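Local coordinates for 24-sterol C-methyltransferase (Haloferax volcanii, PDB 6F5Z), which is a putative S-adenosylmethionine-dependent methyltransferase that binds S-adenosylhomocysteine and forms a complex with the methyltransferase activator Trm112, at residues Phe198-Asp201 with Asp202-Thr205. Residues are numbered along the deposited sequence; the frame is centred on the assembly and turned at random.
Sequences FPTD and DWET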
ATOM      1  N   PHE B 198      32.007  12.569 -15.188  1.00 26.70           N
ATOM      2  CA  PHE B 198      32.150  12.637 -13.749  1.00 26.46           C
ATOM      3  C   PHE B 198      33.562  13.040 -13.366  1.00 34.49           C
ATOM      4  O   PHE B 198      34.499  12.709 -14.097  1.00 36.29           O
ATOM      5  CB  PHE B 198      31.715  11.317 -13.096  1.00 26.72           C
ATOM      6  CG  PHE B 198      30.223  11.111 -13.189  1.00 25.73           C
ATOM      7  CD1 PHE B 198      29.647  10.617 -14.351  1.00 26.11           C
ATOM      8  CD2 PHE B 198      29.383  11.476 -12.136  1.00 24.27           C
ATOM      9  CE1 PHE B 198      28.262  10.468 -14.463  1.00 25.80           C
ATOM     10  CE2 PHE B 198      27.997  11.294 -12.235  1.00 23.81           C
ATOM     11  CZ  PHE B 198      27.442  10.799 -13.399  1.00 21.69           C
ATOM     12  N   PRO B 199      33.740  13.799 -12.270  1.00 29.89           N
ATOM     13  CA  PRO B 199      32.707  14.232 -11.309  1.00 28.12           C
ATOM     14  C   PRO B 199      31.875  15.394 -11.799  1.00 29.76           C
ATOM     15  O   PRO B 199      32.333  16.181 -12.629  1.00 28.12           O
ATOM     16  CB  PRO B 199      33.521  14.584 -10.063  1.00 30.69           C
ATOM     17  CG  PRO B 199      34.830  15.092 -10.621  1.00 36.87           C
ATOM     18  CD  PRO B 199      35.090  14.238 -11.847  1.00 32.54           C
ATOM     19  N   THR B 200      30.622  15.467 -11.333  1.00 25.02           N
ATOM     20  CA  THR B 200      29.743  16.586 -11.622  1.00 25.17           C
ATOM     21  C   THR B 200      29.741  17.374 -10.308  1.00 30.12           C
ATOM     22  O   THR B 200      30.477  17.013  -9.380  1.00 31.58           O
ATOM     23  CB  THR B 200      28.333  16.129 -11.972  1.00 30.52           C
ATOM     24  OG1 THR B 200      27.723  15.610 -10.768  1.00 27.86           O
ATOM     25  CG2 THR B 200      28.299  15.116 -13.139  1.00 26.02           C
ATOM     26  N   ASP B 201      28.932  18.427 -10.223  1.00 26.42           N
ATOM     27  CA  ASP B 201      28.821  19.204  -8.993  1.00 27.32           C
ATOM     28  C   ASP B 201      28.314  18.338  -7.817  1.00 31.62           C
ATOM     29  O   ASP B 201      28.800  18.474  -6.705  1.00 31.99           O
ATOM     30  CB  ASP B 201      27.928  20.451  -9.191  1.00 29.46           C
ATOM     31  CG  ASP B 201      26.555  20.238  -9.837  1.00 41.61           C
ATOM     32  OD1 ASP B 201      26.386  19.244 -10.577  1.00 40.94           O
ATOM     33  OD2 ASP B 201      25.667  21.097  -9.643  1.00 45.64           O
ATOM     34  N   ASP B 202      27.378  17.420  -8.078  1.00 28.90           N
ATOM     35  CA  ASP B 202      26.814  16.598  -7.014  1.00 28.77           C
ATOM     36  C   ASP B 202      27.461  15.205  -6.825  1.00 30.13           C
ATOM     37  O   ASP B 202      27.409  14.650  -5.716  1.00 31.13           O
ATOM     38  CB  ASP B 202      25.302  16.430  -7.257  1.00 31.58           C
ATOM     39  CG  ASP B 202      24.495  17.721  -7.246  1.00 47.53           C
ATOM     40  OD1 ASP B 202      24.798  18.600  -6.415  1.00 46.93           O
ATOM     41  OD2 ASP B 202      23.515  17.821  -8.030  1.00 54.42           O
ATOM     42  N   TRP B 203      28.034  14.625  -7.895  1.00 22.82           N
ATOM     43  CA  TRP B 203      28.454  13.228  -7.849  1.00 21.42           C
ATOM     44  C   TRP B 203      29.868  12.999  -8.200  1.00 25.13           C
ATOM     45  O   TRP B 203      30.294  13.450  -9.265  1.00 24.87           O
ATOM     46  CB  TRP B 203      27.556  12.420  -8.815  1.00 20.39           C
ATOM     47  CG  TRP B 203      26.112  12.613  -8.484  1.00 20.63           C
ATOM     48  CD1 TRP B 203      25.237  13.460  -9.092  1.00 23.65           C
ATOM     49  CD2 TRP B 203      25.430  12.082  -7.341  1.00 19.66           C
ATOM     50  NE1 TRP B 203      24.031  13.464  -8.420  1.00 23.28           N
ATOM     51  CE2 TRP B 203      24.114  12.603  -7.360  1.00 22.36           C
ATOM     52  CE3 TRP B 203      25.778  11.143  -6.354  1.00 20.77           C
ATOM     53  CZ2 TRP B 203      23.177  12.294  -6.379  1.00 21.71           C
ATOM     54  CZ3 TRP B 203      24.850  10.848  -5.373  1.00 22.09           C
ATOM     55  CH2 TRP B 203      23.580  11.444  -5.375  1.00 22.45           C
ATOM     56  N   GLU B 204      30.569  12.204  -7.389  1.00 22.52           N
ATOM     57  CA  GLU B 204      31.964  11.888  -7.658  1.00 24.64           C
ATOM     58  C   GLU B 204      32.103  10.774  -8.688  1.00 28.32           C
ATOM     59  O   GLU B 204      33.093  10.731  -9.409  1.00 27.36           O
ATOM     60  CB  GLU B 204      32.711  11.538  -6.354  1.00 26.84           C
ATOM     61  CG  GLU B 204      32.343  10.205  -5.714  1.00 44.02           C
ATOM     62  CD  GLU B 204      32.497  10.057  -4.208  1.00 78.59           C
ATOM     63  OE1 GLU B 204      33.484  10.582  -3.643  1.00 73.34           O
ATOM     64  OE2 GLU B 204      31.647   9.364  -3.600  1.00 76.19           O
ATOM     65  N   THR B 205      31.128   9.833  -8.718  1.00 23.18           N
ATOM     66  CA  THR B 205      31.168   8.697  -9.640  1.00 22.07           C
ATOM     67  C   THR B 205      29.763   8.468 -10.177  1.00 22.44           C
ATOM     68  O   THR B 205      28.765   8.824  -9.517  1.00 19.90           O
ATOM     69  CB  THR B 205      31.600   7.392  -8.923  1.00 24.28           C
ATOM     70  OG1 THR B 205      30.622   6.998  -7.942  1.00 25.46           O
ATOM     71  CG2 THR B 205      33.003   7.478  -8.278  1.00 25.83           C
TER
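Thr200 and Trp203 flank a type I β-turn with Asp201 and Asp202 at its corners, joined by two hydrogen bonds. The backbone N of Thr200 donates to Trp203 O at 2.9 Å, approaching 17° out of the carbonyl plane, while Trp203 N reaches back to Thr200 OG1 at 3.1 Å. A weak bond from Asp202 N to the same OG1 (3.3 Å), as in an ST turn, makes this hydroxyl oxygen the acceptor for two successive amides. Thr200 chi1 of 70° sets OG1 between the backbone N and the carbonyl carbon, where it meets both, and leaves CG2 above one face of the Phe198 ring, offset toward the rim. The edge of that ring meets Trp203 CB (CE2 to CB 3.6 Å, in the ring plane), with Trp203 O also at the edge; the two side chains run alongside each other. At the bend, the carboxylates of Asp201 and Asp202 stack with planes 20° apart, OD1 of Asp201 lying 4.1 Å from OD2 of Asp202, like charges that would probably repel. A cis peptide bond precedes Pro199, whose CA lies 3.3 Å from Trp203 O. Phe198 and Trp203 both touch Met209 of helix 206-216. Replacing Phe198 by an alanine would probably deprive Trp203 CB, Thr200 CG2 and Met209 of their aromatic neighbour, opening a gap between turn and helix. The loop follows strand 178-185 and leads into helix 206-216, where Thr205 is the N-cap, its OG1 bonded to Ala208 N.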